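Local coordinates for protein probable LacI-family transcriptional regulator (Corynebacterium glutamicum ATCC 13032, PDB 3BIL) that probably binds cis-regulatory DNA as a transcription factor of the LacI family, its modelled part having the fold of a periplasmic binding protein, at residues S213-G216 / E217-V220; V296-L299 / A300-V304. All coordinates share one frame; numbering follows the deposited sequence.

Overall arrangement
Both contacts are local, formed within one continuous run of chain, but they lie on opposite sides of the chain's centre, with about 23 Å between nearest atoms. Interaction 1, at 213-220, is a surface contact in the loop that leads from helix 197-212 into the edge strand 219-221; ahead of the strand, a glutamine side chain bonds to a main-chain oxygen. Interaction 2, within helix 296-308, is partly buried: successive i to i+4 backbone bonds carry it, V296, L299, A300 and V304 pack on helix 79-94 or the sheet, and some of the long polar side chains, paired along the helix, reach them too. The two hold no element in common.

Interaction 1: S213-G216 / E217-V220; sequences SKIG and EQLV
Q218 folds back along the loop to reach the carbonyl of G216, two residues earlier. Its CB leads to CG with chi1 -57°, and the chain bends again at chi2 (-69°), which turns the amide towards the preceding residues. Q218 CG lies 3.5 Å from G216 O and just touches CD1 of I215; Q218 CD comes 3.9 Å from CD1 of I215. At the tip, Q218 NE2 donates to G216 O at 2.9 Å with an N-H...O angle of 151°. The donor stands above the carbonyl plane, well off the lone pairs, while the oxygen is tilted only modestly from the amide plane. I215 crosses the glutamine at about a right angle, its CD1 3.5 Å from Q218 NE2, so the amide nitrogen meets a main-chain oxygen and a methyl from roughly perpendicular directions. The other end of the amide is tied as well, since OE1 accepts a bond from I187 N. K214, with positive phi, is the first residue to leave helix 197-212, making a Schellman motif. I215 packs on C210 of that helix and on V176 and A180 of helix 169-181, and Q218 also touches F206, just before the chain enters edge strand 219-221 beside strand 187-190.

Interaction 2: V296-L299 / A300-V304; sequences VEQL and AQRAV
V296 O accepts from A300 N at 3.0 Å in the first of four consecutive i to i+4 bonds, continued by E297 with Q301, Q298 with R302 and L299 with A303. The last of these is the most bent, although A303 N and L299 O are only 2.8 Å apart. Q298 and R302 run side by side in the same direction, and both also rest on I323. Q298 is extended, its CG anti to the backbone N (chi1 -155°), which carries OE1 out to R302 NH1. The bond from R302 NH1 to Q298 OE1 is weak, 3.3 Å long with an angle of 127°, and the oxygen approaches the guanidinium obliquely, the two planar groups being 35° apart. R302 reaches this position by bending at chi2 and chi3, while its CG lies against Q298 O at 3.2 Å. The glutamine's NE2 has a weak bond of its own to N295 OD1, so weak bonds hold both ends of the amide. E297 and Q301 form a second side-by-side pair, their carboxylate and amide planes steeply inclined to each other. Q301 turns at chi2 and lays its amide beside the glutamate stem, Q301 NE2 meeting E297 CG at 3.5 Å. Q301 NE2 also comes 2.8 Å from E297 O, but is badly angled for a hydrogen bond. The remaining residues are smaller and more apolar. L299 reaches I323 of strand 322-328 and A164 and S166 of strand 163-167, A300 packs on I88, and V296 lies on Y80 of helix 79-94. Two residues separate strand 291-293 from helix 296-308, which covers the sheet next to helix 79-94, a layered alpha/beta packing characteristic of the periplasmic-binding-protein fold shared by LacI-family regulators.

Interaction 1: S213-G216 / E217-V220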
loop_
_atom_site.group_PDB
_atom_site.type_symbol
_atom_site.label_atom_id
_atom_site.label_comp_id
_atom_site.label_asym_id
_atom_site.label_seq_id
_atom_site.Cartn_x
_atom_site.Cartn_y
_atom_site.Cartn_z
ATOM N N SER A 213 -27.977 13.207 -15.283
ATOM C CA SER A 213 -28.096 12.091 -16.211
ATOM C C SER A 213 -29.536 11.618 -16.273
ATOM O O SER A 213 -29.849 10.684 -17.022
ATOM C CB SER A 213 -27.207 10.936 -15.755
ATOM O OG SER A 213 -25.849 11.114 -16.126
ATOM N N LYS A 214 -30.398 12.236 -15.446
ATOM C CA LYS A 214 -31.835 11.883 -15.284
ATOM C C LYS A 214 -32.074 10.390 -15.081
ATOM O O LYS A 214 -32.792 9.768 -15.869
ATOM C CB LYS A 214 -32.682 12.343 -16.494
ATOM C CG LYS A 214 -32.426 13.780 -17.009
ATOM C CD LYS A 214 -31.647 13.771 -18.323
ATOM C CE LYS A 214 -32.570 13.494 -19.540
ATOM N NZ LYS A 214 -31.915 12.574 -20.526
ATOM N N ILE A 215 -31.469 9.818 -14.038
ATOM C CA ILE A 215 -31.779 8.433 -13.637
ATOM C C ILE A 215 -32.504 8.383 -12.300
ATOM O O ILE A 215 -32.894 7.299 -11.833
ATOM C CB ILE A 215 -30.525 7.482 -13.638
ATOM C CG1 ILE A 215 -29.347 8.152 -12.921
ATOM C CG2 ILE A 215 -30.194 7.121 -15.066
ATOM C CD1 ILE A 215 -28.308 7.200 -12.407
ATOM N N GLY A 216 -32.696 9.547 -11.683
ATOM C CA GLY A 216 -33.414 9.564 -10.426
ATOM C C GLY A 216 -32.494 9.158 -9.297
ATOM O O GLY A 216 -31.344 8.734 -9.536
ATOM N N GLU A 217 -33.008 9.302 -8.069
ATOM C CA GLU A 217 -32.244 9.117 -6.844
ATOM C C GLU A 217 -31.775 7.672 -6.715
ATOM O O GLU A 217 -32.512 6.739 -7.032
ATOM C CB GLU A 217 -33.051 9.566 -5.628
ATOM C CG GLU A 217 -33.181 11.089 -5.529
ATOM C CD GLU A 217 -34.278 11.565 -4.548
ATOM O OE1 GLU A 217 -33.971 12.431 -3.675
ATOM O OE2 GLU A 217 -35.436 11.071 -4.658
ATOM N N GLN A 218 -30.535 7.488 -6.281
ATOM C CA GLN A 218 -29.984 6.112 -6.208
ATOM C C GLN A 218 -29.763 5.710 -4.765
ATOM O O GLN A 218 -30.050 6.500 -3.872
ATOM C CB GLN A 218 -28.694 6.014 -7.030
ATOM C CG GLN A 218 -28.906 6.407 -8.444
ATOM C CD GLN A 218 -29.750 5.428 -9.201
ATOM O OE1 GLN A 218 -29.606 4.239 -9.031
ATOM N NE2 GLN A 218 -30.636 5.928 -10.070
ATOM N N LEU A 219 -29.262 4.510 -4.509
ATOM C CA LEU A 219 -28.976 4.104 -3.111
ATOM C C LEU A 219 -27.646 4.645 -2.631
ATOM O O LEU A 219 -26.711 4.639 -3.375
ATOM C CB LEU A 219 -28.969 2.620 -3.013
ATOM C CG LEU A 219 -30.217 2.174 -3.742
ATOM C CD1 LEU A 219 -30.210 0.693 -3.916
ATOM C CD2 LEU A 219 -31.434 2.639 -2.951
ATOM N N VAL A 220 -27.575 5.121 -1.397
ATOM C CA VAL A 220 -26.363 5.710 -0.857
ATOM C C VAL A 220 -26.086 5.101 0.504
ATOM O O VAL A 220 -26.955 5.122 1.375
ATOM C CB VAL A 220 -26.554 7.198 -0.574
ATOM C CG1 VAL A 220 -25.466 7.684 0.393
ATOM C CG2 VAL A 220 -26.528 8.025 -1.859
#

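Interaction 2: V296-L299 / A300-V304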
loop_
_atom_site.group_PDB
_atom_site.type_symbol
_atom_site.label_atom_id
_atom_site.label_comp_id
_atom_site.label_asym_id
_atom_site.label_seq_id
_atom_site.Cartn_x
_atom_site.Cartn_y
_atom_site.Cartn_z
ATOM N N VAL A 296 -2.569 11.167 -8.803
ATOM C CA VAL A 296 -1.782 11.478 -7.605
ATOM C C VAL A 296 -0.497 12.181 -7.936
ATOM O O VAL A 296 -0.068 13.043 -7.173
ATOM C CB VAL A 296 -1.329 10.221 -6.829
ATOM C CG1 VAL A 296 -1.522 10.438 -5.364
ATOM C CG2 VAL A 296 -2.067 9.010 -7.287
ATOM N N GLU A 297 0.125 11.776 -9.047
ATOM C CA GLU A 297 1.444 12.299 -9.465
ATOM C C GLU A 297 1.417 13.823 -9.683
ATOM O O GLU A 297 2.293 14.554 -9.208
ATOM C CB GLU A 297 1.972 11.539 -10.705
ATOM C CG GLU A 297 3.433 11.872 -11.115
ATOM C CD GLU A 297 4.135 10.797 -12.007
ATOM O OE1 GLU A 297 5.291 11.054 -12.448
ATOM O OE2 GLU A 297 3.546 9.713 -12.271
ATOM N N GLN A 298 0.376 14.289 -10.362
ATOM C CA GLN A 298 0.206 15.686 -10.681
ATOM C C GLN A 298 -0.132 16.520 -9.443
ATOM O O GLN A 298 0.284 17.658 -9.346
ATOM C CB GLN A 298 -0.904 15.799 -11.705
ATOM C CG GLN A 298 -0.875 17.017 -12.589
ATOM C CD GLN A 298 -2.041 16.995 -13.552
ATOM O OE1 GLN A 298 -2.696 18.019 -13.790
ATOM N NE2 GLN A 298 -2.339 15.798 -14.092
ATOM N N LEU A 299 -0.897 15.949 -8.509
ATOM C CA LEU A 299 -1.249 16.643 -7.283
ATOM C C LEU A 299 -0.045 16.874 -6.407
ATOM O O LEU A 299 0.113 17.963 -5.849
ATOM C CB LEU A 299 -2.274 15.852 -6.499
ATOM C CG LEU A 299 -3.652 16.331 -6.899
ATOM C CD1 LEU A 299 -4.690 15.191 -6.858
ATOM C CD2 LEU A 299 -4.006 17.510 -6.006
ATOM N N ALA A 300 0.779 15.832 -6.281
ATOM C CA ALA A 300 2.064 15.886 -5.605
ATOM C C ALA A 300 3.080 16.848 -6.288
ATOM O O ALA A 300 3.734 17.634 -5.588
ATOM C CB ALA A 300 2.643 14.485 -5.478
ATOM N N GLN A 301 3.208 16.776 -7.623
ATOM C CA GLN A 301 3.966 17.762 -8.423
ATOM C C GLN A 301 3.495 19.174 -8.086
ATOM O O GLN A 301 4.257 19.976 -7.546
ATOM C CB GLN A 301 3.788 17.514 -9.926
ATOM C CG GLN A 301 5.036 17.095 -10.711
ATOM C CD GLN A 301 5.111 15.589 -10.997
ATOM O OE1 GLN A 301 5.278 15.161 -12.149
ATOM N NE2 GLN A 301 5.005 14.779 -9.940
ATOM N N ARG A 302 2.226 19.465 -8.363
ATOM C CA ARG A 302 1.644 20.770 -8.052
ATOM C C ARG A 302 1.847 21.198 -6.611
ATOM O O ARG A 302 2.194 22.345 -6.367
ATOM C CB ARG A 302 0.159 20.832 -8.424
ATOM C CG ARG A 302 -0.071 20.772 -9.921
ATOM C CD ARG A 302 -0.204 22.156 -10.552
ATOM N NE ARG A 302 -1.563 22.409 -11.068
ATOM C CZ ARG A 302 -2.101 21.812 -12.142
ATOM N NH1 ARG A 302 -1.424 20.885 -12.823
ATOM N NH2 ARG A 302 -3.335 22.120 -12.523
ATOM N N ALA A 303 1.638 20.286 -5.662
ATOM C CA ALA A 303 1.753 20.619 -4.226
ATOM C C ALA A 303 3.159 21.010 -3.787
ATOM O O ALA A 303 3.320 21.837 -2.892
ATOM C CB ALA A 303 1.247 19.481 -3.349
ATOM N N VAL A 304 4.170 20.397 -4.391
ATOM C CA VAL A 304 5.528 20.740 -4.034
ATOM C C VAL A 304 5.979 22.043 -4.762
ATOM O O VAL A 304 6.661 22.873 -4.163
ATOM C CB VAL A 304 6.486 19.493 -4.131
ATOM C CG1 VAL A 304 6.699 19.072 -5.572
ATOM C CG2 VAL A 304 7.811 19.749 -3.417
#